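Local structure of protein SCO1 homolog 1, mitochondrial (Arabidopsis thaliana, 6N5U) at residues K26-G30 with K31-L35; Q83-H86 with E87-E91; S108-S112 with Y113-Y117; Y136-S139 with P140-F144. The protein binds copper(I) as a Sco-like metallochaperone of the mitochondrial inner membrane and is thought to serve copper homeostasis, redox signalling or copper insertion into cytochrome c oxidase. All coordinates share one frame; numbering follows the deposited sequence.

How the interactions relate
Interactions 1 and 4 sit side by side toward the 144-148 edge of the main thioredoxin-fold sheet, their centres about 7 Å apart, and the backbones of T33 and M138 are hydrogen-bonded across neighbouring strands 32-38 and 135-138. Interaction 3, the C-terminal end of helix 103-112, joins the same region: Y113 packs against L35 of interaction 1 and against M138 and M142 of interaction 4. Interaction 2 stands apart, on helix 82-89, about 24 Å from interaction 4 between centres. All four are only partly buried. Leucine and threonine line the inside of interaction 1; polar and charged groups dominate the outer side of interaction 2; backbone carbonyls organise interaction 3; methionines and aromatic rings fill interaction 4.

Interaction 1: residues K26-G30 with K31-L35; sequences KNLMG and KWTIL
The turn that feeds into strand 32-38, an inner strand of the thioredoxin-fold sheet, folds L28 back over T33 and L35. Across this turn the packing is apolar. CD2 of L28 meets CD2 of L35 at 3.8 Å, branch end against branch end, with the two side chains crossing at a slant; the same L28 methyl lies 4.3 Å from CG2 of T33. One leucine branch therefore touches two alternate residues of the strand, and both partners belong to the side that also meets V71 of strand 68-74. L35 carries the packing on to Y113, while W32 and I34, on the other side of the strand, pack against helix 154-167.

G30 makes the reversal possible. Its phi of 104° would press a side chain against the carbonyl oxygen of M29, and glycine has none to press. The backbone of G30 is also hydrogen-bonded to P140, which ties the turn to the neighbouring hairpin. K31 follows, its CG 3.3 Å from the O of G30 before the rest of the chain leads away from the turn.

T33 supplies the polar element. With CG2 anti to the backbone N, its hydroxyl is left beside that nitrogen (chi1 -60°) and faces back along the strand, where OG1 donates to the O of K31 at 3.1 Å. The donor stands well above the carbonyl plane, 51° out of it. The same OG1 lies 3.6 Å from the O of L28.

Interaction 2: residues Q83-H86 with E87-E91; sequences QQVH and EYVKE
H86 and K90, one helical turn apart, meet through the imidazole: CG of K90 lies over one ring face, 4.1 Å above the plane and offset toward the rim. Bends at chi2 (-60°) and chi4 (80°) then carry the lysine amine round to within 3.7 Å of H86 NE2. A water joins the two ends, 3.0 Å from NE2 in the plane of the ring and weakly bonded to NZ. Next to this pair, Q83 and E87 run alongside each other in the same direction. Their flat ends are turned 81° apart, and NE2 of Q83 comes no nearer than 3.8 Å to OE2 of E87. On the inner side, CG1 of V85 approaches CG1 of V89 at 4.1 Å, and both valines rest on F72. Helix 82-89, the connection of a beta-alpha-beta unit between strands 68-74 and 97-100, sets this spacing with i to i+4 backbone bonds; V89 N reaches V85 O at 2.9 Å, while K90 N to H86 O is weak. Farther out, D18 takes the other ring nitrogen of H86, ND1, and T40 bonds to NE2 of Q84. Y88 sends its ring toward copper ligand C46, its side chain about 7 Å from the copper ion at the nearest atoms.

Interaction 3: residues S108-S112 with Y113-Y117; sequences SVARS and YRVYY
Y113 turns the edge of its ring toward V109, one helical turn earlier. CD1 stands 3.1 Å from the O of V109, which lies in the ring plane, and the same edge carbon meets CG2 of V109 at 3.8 Å, the two side chains slanting across each other. The tyrosine's CG lies beside its own backbone N (chi1 -73°), which directs the ring inward, where it also packs on L35, M138 and M142. Cut back to an alanine, this position is likely to leave CG2 of V109 without its aromatic neighbour and to open a gap between the helix end and those three residues.

Beyond Y113 the chain leaves helix 103-112 through a Schellman motif. R114 adopts a positive phi of 59°; its N donates to the O of R111, and V115 N reaches back to the O of A110 at 2.8 Å in a nearly straight bond. The R114 side chain doubles this grip. Bent at chi2, it curls back so that NH1 also bonds to R111 O, at 3.0 Å, and the two donors come from opposite faces of the carbonyl plane. Meanwhile the O of S112 lies over one face of the guanidinium.

The methyl of A110 meets two residues of the outgoing chain. Its CB is 4.1 Å from CB of V115 and 3.5 Å from CE1 of Y117, whose ring leans obliquely past the methyl. Y117 opens strand 117-121, and its side chain comes within about 4 Å of that of H131, a copper ligand. In the last helical turn, S112 OG folds back to the O of S108 at 3.2 Å.

Interaction 4: residues Y136-S139 with P140-F144; sequences YLMS and PEMNF
S139 and N143 supply the main hydrogen bonds. The O of N143 is held twice: by S139 OG at 2.9 Å, lying in the carbonyl plane on a lone pair, and by S139 N at 3.0 Å, tilted from that plane. The serine hydroxyl takes the crowded position between its backbone N and carbonyl carbon (chi1 50°), which swings it toward the returning chain. A water donates to the same OG at 2.7 Å and accepts from ND2 of N143, bridging the two side chains. Across the turn, M142 N donates to the O of S139 at 2.9 Å, from above the carbonyl plane.

These backbone bonds define a beta hairpin with a type I turn, S139 to M142, and a G1-type bulge: M142 has the positive phi (53°) that this position calls for. The hairpin joins strand 135-138 to edge strand 144-148, and M138 faces F144 in an antiparallel non-hydrogen-bonded pair.

Apolar contacts lie along one face. M138 bends at chi2 and chi3 so that CE reaches the edge of the F144 ring, in its plane, 3.2 Å from CD1; nearer the backbone, its CB meets SD of M142 at 3.7 Å. Were M138 a serine, the phenylalanine would probably be freer to turn, its edge and the Y113 ring that touches the same CE both left without that methyl.

The rings of Y136 and F144 meet obliquely: CE1 of F144 sits at the edge of the Y136 ring, 3.5 Å from CD1, with the ring planes 74° apart, and I9 touches both side chains.

Interaction 1: residues K26-G30 with K31-L35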
loop_
_atom_site.group_PDB
_atom_site.type_symbol
_atom_site.label_atom_id
_atom_site.label_comp_id
_atom_site.label_asym_id
_atom_site.label_seq_id
_atom_site.Cartn_x
_atom_site.Cartn_y
_atom_site.Cartn_z
ATOM N N LYS A 26 -0.880 10.422 -10.666
ATOM C CA LYS A 26 -0.466 10.379 -12.063
ATOM C C LYS A 26 0.849 9.629 -12.274
ATOM O O LYS A 26 1.074 9.100 -13.362
ATOM C CB LYS A 26 -0.429 11.794 -12.660
ATOM C CG LYS A 26 -1.801 12.458 -12.666
ATOM C CD LYS A 26 -1.801 13.801 -13.359
ATOM C CE LYS A 26 -3.217 14.252 -13.649
ATOM N NZ LYS A 26 -3.256 15.546 -14.377
ATOM N N ASN A 27 1.694 9.547 -11.225
ATOM C CA ASN A 27 2.979 8.838 -11.255
ATOM C C ASN A 27 2.800 7.324 -11.152
ATOM O O ASN A 27 3.739 6.564 -11.433
ATOM C CB ASN A 27 3.864 9.331 -10.124
ATOM C CG ASN A 27 4.548 10.638 -10.396
ATOM O OD1 ASN A 27 5.770 10.697 -10.399
ATOM N ND2 ASN A 27 3.800 11.722 -10.606
ATOM N N LEU A 28 1.599 6.893 -10.733
ATOM C CA LEU A 28 1.220 5.495 -10.538
ATOM C C LEU A 28 0.458 4.954 -11.743
ATOM O O LEU A 28 0.305 3.740 -11.869
ATOM C CB LEU A 28 0.374 5.371 -9.258
ATOM C CG LEU A 28 1.095 5.224 -7.895
ATOM C CD1 LEU A 28 2.030 6.397 -7.596
ATOM C CD2 LEU A 28 0.071 5.140 -6.757
ATOM N N MET A 29 -0.013 5.854 -12.627
ATOM C CA MET A 29 -0.763 5.507 -13.846
ATOM C C MET A 29 0.114 4.797 -14.879
ATOM O O MET A 29 1.343 4.973 -14.895
ATOM C CB MET A 29 -1.439 6.750 -14.450
ATOM C CG MET A 29 -2.717 7.124 -13.757
ATOM S SD MET A 29 -3.309 8.768 -14.198
ATOM C CE MET A 29 -4.404 8.388 -15.625
ATOM N N GLY A 30 -0.533 3.972 -15.704
ATOM C CA GLY A 30 0.123 3.178 -16.736
ATOM C C GLY A 30 0.276 1.709 -16.386
ATOM O O GLY A 30 0.630 0.911 -17.256
ATOM N N LYS A 31 0.030 1.339 -15.107
ATOM C CA LYS A 31 0.120 -0.042 -14.617
ATOM C C LYS A 31 -0.934 -0.331 -13.547
ATOM O O LYS A 31 -1.316 0.592 -12.815
ATOM C CB LYS A 31 1.515 -0.316 -14.010
ATOM C CG LYS A 31 2.646 -0.471 -15.025
ATOM C CD LYS A 31 3.656 -1.508 -14.581
ATOM C CE LYS A 31 4.854 -1.558 -15.495
ATOM N NZ LYS A 31 5.793 -2.640 -15.109
ATOM N N TRP A 32 -1.377 -1.619 -13.429
ATOM C CA TRP A 32 -2.293 -2.081 -12.363
ATOM C C TRP A 32 -1.537 -1.929 -11.043
ATOM O O TRP A 32 -0.347 -2.292 -10.964
ATOM C CB TRP A 32 -2.708 -3.548 -12.549
ATOM C CG TRP A 32 -3.797 -3.736 -13.543
ATOM C CD1 TRP A 32 -3.653 -3.940 -14.880
ATOM C CD2 TRP A 32 -5.207 -3.668 -13.295
ATOM N NE1 TRP A 32 -4.885 -4.047 -15.477
ATOM C CE2 TRP A 32 -5.856 -3.858 -14.532
ATOM C CE3 TRP A 32 -5.986 -3.491 -12.143
ATOM C CZ2 TRP A 32 -7.241 -3.867 -14.653
ATOM C CZ3 TRP A 32 -7.365 -3.484 -12.268
ATOM C CH2 TRP A 32 -7.977 -3.687 -13.509
ATOM N N THR A 33 -2.211 -1.354 -10.032
ATOM C CA THR A 33 -1.605 -1.025 -8.746
ATOM C C THR A 33 -2.405 -1.553 -7.560
ATOM O O THR A 33 -3.640 -1.522 -7.590
ATOM C CB THR A 33 -1.427 0.505 -8.705
ATOM O OG1 THR A 33 -0.577 0.907 -9.780
ATOM C CG2 THR A 33 -0.867 1.017 -7.396
ATOM N N ILE A 34 -1.701 -2.009 -6.504
ATOM C CA ILE A 34 -2.338 -2.444 -5.254
ATOM C C ILE A 34 -1.794 -1.565 -4.146
ATOM O O ILE A 34 -0.595 -1.594 -3.911
ATOM C CB ILE A 34 -2.223 -3.969 -4.924
ATOM C CG1 ILE A 34 -2.822 -4.847 -6.051
ATOM C CG2 ILE A 34 -2.908 -4.274 -3.578
ATOM C CD1 ILE A 34 -2.468 -6.341 -5.998
ATOM N N LEU A 35 -2.659 -0.767 -3.477
ATOM C CA LEU A 35 -2.234 0.157 -2.406
ATOM C C LEU A 35 -2.515 -0.444 -1.032
ATOM O O LEU A 35 -3.633 -0.888 -0.791
ATOM C CB LEU A 35 -2.926 1.531 -2.497
ATOM C CG LEU A 35 -3.044 2.250 -3.835
ATOM C CD1 LEU A 35 -4.142 3.287 -3.763
ATOM C CD2 LEU A 35 -1.777 2.980 -4.196
#

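Interaction 2: residues Q83-H86 with E87-E91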
loop_
_atom_site.group_PDB
_atom_site.type_symbol
_atom_site.label_atom_id
_atom_site.label_comp_id
_atom_site.label_asym_id
_atom_site.label_seq_id
_atom_site.Cartn_x
_atom_site.Cartn_y
_atom_site.Cartn_z
ATOM N N GLN A 83 14.016 7.660 4.098
ATOM C CA GLN A 83 15.078 6.673 4.328
ATOM C C GLN A 83 14.559 5.449 5.063
ATOM O O GLN A 83 14.972 4.333 4.737
ATOM C CB GLN A 83 16.241 7.306 5.096
ATOM C CG GLN A 83 17.567 6.566 4.978
ATOM C CD GLN A 83 18.574 7.023 6.032
ATOM O OE1 GLN A 83 18.850 8.223 6.213
ATOM N NE2 GLN A 83 19.144 6.065 6.758
ATOM N N GLN A 84 13.644 5.661 6.039
ATOM C CA GLN A 84 13.016 4.594 6.819
ATOM C C GLN A 84 12.101 3.747 5.920
ATOM O O GLN A 84 12.229 2.524 5.904
ATOM C CB GLN A 84 12.259 5.178 8.028
ATOM C CG GLN A 84 11.485 4.148 8.860
ATOM C CD GLN A 84 12.334 3.230 9.710
ATOM O OE1 GLN A 84 13.555 3.304 9.736
ATOM N NE2 GLN A 84 11.694 2.340 10.442
ATOM N N VAL A 85 11.226 4.400 5.146
ATOM C CA VAL A 85 10.303 3.741 4.216
ATOM C C VAL A 85 11.087 2.986 3.127
ATOM O O VAL A 85 10.740 1.844 2.824
ATOM C CB VAL A 85 9.249 4.728 3.632
ATOM C CG1 VAL A 85 8.408 4.065 2.550
ATOM C CG2 VAL A 85 8.353 5.279 4.728
ATOM N N HIS A 86 12.159 3.609 2.584
ATOM C CA HIS A 86 13.019 3.019 1.557
ATOM C C HIS A 86 13.642 1.706 2.033
ATOM O O HIS A 86 13.543 0.701 1.333
ATOM C CB HIS A 86 14.124 3.999 1.126
ATOM C CG HIS A 86 14.959 3.477 0.003
ATOM N ND1 HIS A 86 14.542 3.585 -1.310
ATOM C CD2 HIS A 86 16.130 2.802 0.042
ATOM C CE1 HIS A 86 15.489 3.008 -2.032
ATOM N NE2 HIS A 86 16.467 2.521 -1.261
ATOM N N GLU A 87 14.275 1.724 3.219
ATOM C CA GLU A 87 14.918 0.570 3.828
ATOM C C GLU A 87 13.926 -0.559 4.112
ATOM O O GLU A 87 14.233 -1.727 3.876
ATOM C CB GLU A 87 15.688 0.997 5.098
ATOM C CG GLU A 87 17.067 1.585 4.803
ATOM C CD GLU A 87 17.800 2.248 5.958
ATOM O OE1 GLU A 87 17.138 2.674 6.932
ATOM O OE2 GLU A 87 19.045 2.364 5.877
ATOM N N TYR A 88 12.718 -0.196 4.553
ATOM C CA TYR A 88 11.644 -1.131 4.878
ATOM C C TYR A 88 11.082 -1.832 3.657
ATOM O O TYR A 88 11.015 -3.058 3.670
ATOM C CB TYR A 88 10.536 -0.398 5.646
ATOM C CG TYR A 88 9.438 -1.275 6.212
ATOM C CD1 TYR A 88 9.664 -2.080 7.328
ATOM C CD2 TYR A 88 8.149 -1.241 5.681
ATOM C CE1 TYR A 88 8.644 -2.851 7.884
ATOM C CE2 TYR A 88 7.125 -2.018 6.220
ATOM C CZ TYR A 88 7.373 -2.815 7.329
ATOM O OH TYR A 88 6.368 -3.591 7.863
ATOM N N VAL A 89 10.690 -1.066 2.604
ATOM C CA VAL A 89 10.035 -1.576 1.384
ATOM C C VAL A 89 10.926 -2.545 0.611
ATOM O O VAL A 89 10.431 -3.574 0.141
ATOM C CB VAL A 89 9.407 -0.492 0.443
ATOM C CG1 VAL A 89 8.272 0.263 1.127
ATOM C CG2 VAL A 89 10.439 0.473 -0.141
ATOM N N LYS A 90 12.237 -2.252 0.540
ATOM C CA LYS A 90 13.226 -3.072 -0.163
ATOM C C LYS A 90 13.292 -4.517 0.356
ATOM O O LYS A 90 13.730 -5.410 -0.383
ATOM C CB LYS A 90 14.616 -2.412 -0.082
ATOM C CG LYS A 90 14.864 -1.287 -1.092
ATOM C CD LYS A 90 14.771 -1.673 -2.579
ATOM C CE LYS A 90 15.184 -0.524 -3.468
ATOM N NZ LYS A 90 16.668 -0.411 -3.579
ATOM N N GLU A 91 12.855 -4.736 1.624
ATOM C CA GLU A 91 12.864 -6.030 2.333
ATOM C C GLU A 91 11.834 -7.042 1.842
ATOM O O GLU A 91 12.050 -8.241 2.006
ATOM C CB GLU A 91 12.616 -5.824 3.844
ATOM C CG GLU A 91 13.644 -4.997 4.608
ATOM C CD GLU A 91 13.311 -4.754 6.071
ATOM O OE1 GLU A 91 12.324 -5.342 6.572
ATOM O OE2 GLU A 91 14.043 -3.972 6.719
HETATM O O HOH W 1 19.049 1.401 -2.313
#

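Interaction 3: residues S108-S112 with Y113-Y117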
loop_
_atom_site.group_PDB
_atom_site.type_symbol
_atom_site.label_atom_id
_atom_site.label_comp_id
_atom_site.label_asym_id
_atom_site.label_seq_id
_atom_site.Cartn_x
_atom_site.Cartn_y
_atom_site.Cartn_z
ATOM N N SER A 108 -4.850 13.771 4.163
ATOM C CA SER A 108 -5.605 13.995 2.935
ATOM C C SER A 108 -5.789 12.694 2.131
ATOM O O SER A 108 -6.900 12.422 1.662
ATOM C CB SER A 108 -4.924 15.068 2.095
ATOM O OG SER A 108 -5.469 15.179 0.791
ATOM N N VAL A 109 -4.715 11.886 2.000
ATOM C CA VAL A 109 -4.771 10.631 1.233
ATOM C C VAL A 109 -5.573 9.538 1.987
ATOM O O VAL A 109 -6.320 8.798 1.346
ATOM C CB VAL A 109 -3.371 10.151 0.742
ATOM C CG1 VAL A 109 -2.463 9.719 1.894
ATOM C CG2 VAL A 109 -3.498 9.064 -0.323
ATOM N N ALA A 110 -5.456 9.473 3.333
ATOM C CA ALA A 110 -6.202 8.499 4.118
ATOM C C ALA A 110 -7.680 8.837 4.026
ATOM O O ALA A 110 -8.480 7.941 3.779
ATOM C CB ALA A 110 -5.723 8.492 5.558
ATOM N N ARG A 111 -8.032 10.137 4.108
ATOM C CA ARG A 111 -9.405 10.615 3.957
ATOM C C ARG A 111 -9.968 10.168 2.603
ATOM O O ARG A 111 -11.037 9.572 2.579
ATOM C CB ARG A 111 -9.457 12.141 4.034
ATOM C CG ARG A 111 -10.738 12.683 4.633
ATOM C CD ARG A 111 -11.053 14.107 4.200
ATOM N NE ARG A 111 -9.912 15.020 4.258
ATOM C CZ ARG A 111 -9.486 15.638 5.357
ATOM N NH1 ARG A 111 -10.093 15.433 6.518
ATOM N NH2 ARG A 111 -8.440 16.455 5.304
ATOM N N SER A 112 -9.223 10.422 1.496
ATOM C CA SER A 112 -9.588 10.091 0.120
ATOM C C SER A 112 -9.905 8.609 -0.062
ATOM O O SER A 112 -10.888 8.261 -0.718
ATOM C CB SER A 112 -8.488 10.526 -0.842
ATOM O OG SER A 112 -8.523 11.929 -1.042
ATOM N N TYR A 113 -9.101 7.752 0.559
ATOM C CA TYR A 113 -9.236 6.299 0.498
ATOM C C TYR A 113 -10.119 5.749 1.628
ATOM O O TYR A 113 -10.325 4.557 1.702
ATOM C CB TYR A 113 -7.832 5.627 0.431
ATOM C CG TYR A 113 -7.211 5.837 -0.937
ATOM C CD1 TYR A 113 -6.527 7.010 -1.238
ATOM C CD2 TYR A 113 -7.439 4.933 -1.973
ATOM C CE1 TYR A 113 -6.049 7.262 -2.524
ATOM C CE2 TYR A 113 -6.966 5.173 -3.264
ATOM C CZ TYR A 113 -6.263 6.337 -3.534
ATOM O OH TYR A 113 -5.804 6.586 -4.808
ATOM N N ARG A 114 -10.687 6.618 2.468
ATOM C CA ARG A 114 -11.561 6.209 3.577
ATOM C C ARG A 114 -10.825 5.274 4.552
ATOM O O ARG A 114 -11.330 4.220 4.943
ATOM C CB ARG A 114 -12.912 5.622 3.082
ATOM C CG ARG A 114 -13.599 6.341 1.895
ATOM C CD ARG A 114 -13.759 7.817 2.144
ATOM N NE ARG A 114 -14.620 8.463 1.167
ATOM C CZ ARG A 114 -14.597 9.765 0.920
ATOM N NH1 ARG A 114 -13.717 10.548 1.532
ATOM N NH2 ARG A 114 -15.446 10.295 0.047
ATOM N N VAL A 115 -9.610 5.664 4.916
ATOM C CA VAL A 115 -8.753 4.906 5.819
ATOM C C VAL A 115 -8.770 5.532 7.225
ATOM O O VAL A 115 -8.594 6.746 7.380
ATOM C CB VAL A 115 -7.309 4.760 5.246
ATOM C CG1 VAL A 115 -6.352 4.141 6.263
ATOM C CG2 VAL A 115 -7.312 3.945 3.955
ATOM N N TYR A 116 -8.993 4.690 8.242
ATOM C CA TYR A 116 -8.932 5.081 9.640
ATOM C C TYR A 116 -7.475 4.868 10.102
ATOM O O TYR A 116 -6.870 3.845 9.778
ATOM C CB TYR A 116 -9.896 4.204 10.476
ATOM C CG TYR A 116 -9.501 4.068 11.933
ATOM C CD1 TYR A 116 -9.663 5.127 12.821
ATOM C CD2 TYR A 116 -8.947 2.886 12.420
ATOM C CE1 TYR A 116 -9.257 5.024 14.148
ATOM C CE2 TYR A 116 -8.572 2.760 13.756
ATOM C CZ TYR A 116 -8.727 3.835 14.616
ATOM O OH TYR A 116 -8.360 3.729 15.935
ATOM N N TYR A 117 -6.932 5.815 10.867
ATOM C CA TYR A 117 -5.601 5.707 11.464
ATOM C C TYR A 117 -5.544 6.551 12.733
ATOM O O TYR A 117 -6.012 7.694 12.745
ATOM C CB TYR A 117 -4.458 5.973 10.460
ATOM C CG TYR A 117 -4.209 7.417 10.099
ATOM C CD1 TYR A 117 -4.954 8.048 9.107
ATOM C CD2 TYR A 117 -3.168 8.128 10.680
ATOM C CE1 TYR A 117 -4.729 9.384 8.774
ATOM C CE2 TYR A 117 -2.934 9.461 10.356
ATOM C CZ TYR A 117 -3.715 10.088 9.399
ATOM O OH TYR A 117 -3.489 11.408 9.098
#

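Interaction 4: residues Y136-S139 with P140-F144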
loop_
_atom_site.group_PDB
_atom_site.type_symbol
_atom_site.label_atom_id
_atom_site.label_comp_id
_atom_site.label_asym_id
_atom_site.label_seq_id
_atom_site.Cartn_x
_atom_site.Cartn_y
_atom_site.Cartn_z
ATOM N N TYR A 136 -6.162 -1.993 -1.942
ATOM C CA TYR A 136 -6.987 -1.384 -2.978
ATOM C C TYR A 136 -6.421 -1.660 -4.342
ATOM O O TYR A 136 -5.314 -1.210 -4.647
ATOM C CB TYR A 136 -7.057 0.144 -2.773
ATOM C CG TYR A 136 -7.757 0.605 -1.522
ATOM C CD1 TYR A 136 -9.138 0.494 -1.393
ATOM C CD2 TYR A 136 -7.052 1.220 -0.491
ATOM C CE1 TYR A 136 -9.802 0.967 -0.263
ATOM C CE2 TYR A 136 -7.709 1.714 0.640
ATOM C CZ TYR A 136 -9.086 1.586 0.747
ATOM O OH TYR A 136 -9.755 1.955 1.888
ATOM N N LEU A 137 -7.164 -2.387 -5.170
ATOM C CA LEU A 137 -6.673 -2.670 -6.503
ATOM C C LEU A 137 -7.160 -1.540 -7.404
ATOM O O LEU A 137 -8.356 -1.435 -7.688
ATOM C CB LEU A 137 -7.105 -4.081 -6.980
ATOM C CG LEU A 137 -7.053 -4.392 -8.486
ATOM C CD1 LEU A 137 -5.646 -4.760 -8.938
ATOM C CD2 LEU A 137 -8.033 -5.466 -8.836
ATOM N N MET A 138 -6.230 -0.646 -7.760
ATOM C CA MET A 138 -6.419 0.485 -8.669
ATOM C C MET A 138 -6.033 -0.030 -10.050
ATOM O O MET A 138 -5.161 -0.900 -10.153
ATOM C CB MET A 138 -5.478 1.654 -8.303
ATOM C CG MET A 138 -5.674 2.214 -6.912
ATOM S SD MET A 138 -7.327 2.899 -6.637
ATOM C CE MET A 138 -7.833 1.858 -5.415
ATOM N N SER A 139 -6.666 0.504 -11.102
ATOM C CA SER A 139 -6.401 0.111 -12.486
ATOM C C SER A 139 -5.280 0.971 -13.169
ATOM O O SER A 139 -4.738 1.868 -12.504
ATOM C CB SER A 139 -7.702 0.115 -13.286
ATOM O OG SER A 139 -8.436 1.317 -13.130
ATOM N N PRO A 140 -4.900 0.730 -14.464
ATOM C CA PRO A 140 -3.843 1.552 -15.089
ATOM C C PRO A 140 -4.193 3.030 -15.307
ATOM O O PRO A 140 -3.314 3.809 -15.686
ATOM C CB PRO A 140 -3.561 0.823 -16.410
ATOM C CG PRO A 140 -4.138 -0.546 -16.231
ATOM C CD PRO A 140 -5.355 -0.312 -15.407
ATOM N N GLU A 141 -5.457 3.415 -15.070
ATOM C CA GLU A 141 -5.900 4.815 -15.148
ATOM C C GLU A 141 -6.220 5.333 -13.737
ATOM O O GLU A 141 -6.864 6.369 -13.586
ATOM C CB GLU A 141 -7.091 5.029 -16.116
ATOM C CG GLU A 141 -6.907 4.533 -17.553
ATOM C CD GLU A 141 -5.665 4.902 -18.356
ATOM O OE1 GLU A 141 -5.330 6.106 -18.434
ATOM O OE2 GLU A 141 -5.044 3.979 -18.933
ATOM N N MET A 142 -5.717 4.620 -12.714
ATOM C CA MET A 142 -5.871 4.898 -11.282
ATOM C C MET A 142 -7.343 5.067 -10.842
ATOM O O MET A 142 -7.668 5.962 -10.057
ATOM C CB MET A 142 -4.990 6.073 -10.803
ATOM C CG MET A 142 -3.581 5.655 -10.408
ATOM S SD MET A 142 -3.420 4.712 -8.860
ATOM C CE MET A 142 -3.572 6.039 -7.628
ATOM N N ASN A 143 -8.210 4.176 -11.320
ATOM C CA ASN A 143 -9.600 4.123 -10.901
ATOM C C ASN A 143 -9.755 2.866 -10.026
ATOM O O ASN A 143 -9.289 1.789 -10.403
ATOM C CB ASN A 143 -10.551 4.061 -12.116
ATOM C CG ASN A 143 -10.536 5.275 -13.024
ATOM O OD1 ASN A 143 -10.616 6.433 -12.590
ATOM N ND2 ASN A 143 -10.462 5.031 -14.320
ATOM N N PHE A 144 -10.381 3.012 -8.854
ATOM C CA PHE A 144 -10.639 1.912 -7.924
ATOM C C PHE A 144 -11.425 0.778 -8.578
ATOM O O PHE A 144 -12.433 1.030 -9.245
ATOM C CB PHE A 144 -11.389 2.423 -6.681
ATOM C CG PHE A 144 -11.779 1.325 -5.726
ATOM C CD1 PHE A 144 -10.817 0.675 -4.958
ATOM C CD2 PHE A 144 -13.101 0.914 -5.618
ATOM C CE1 PHE A 144 -11.168 -0.355 -4.089
ATOM C CE2 PHE A 144 -13.459 -0.105 -4.732
ATOM C CZ PHE A 144 -12.491 -0.728 -3.967
HETATM O O HOH W 2 -9.247 2.754 -15.212
#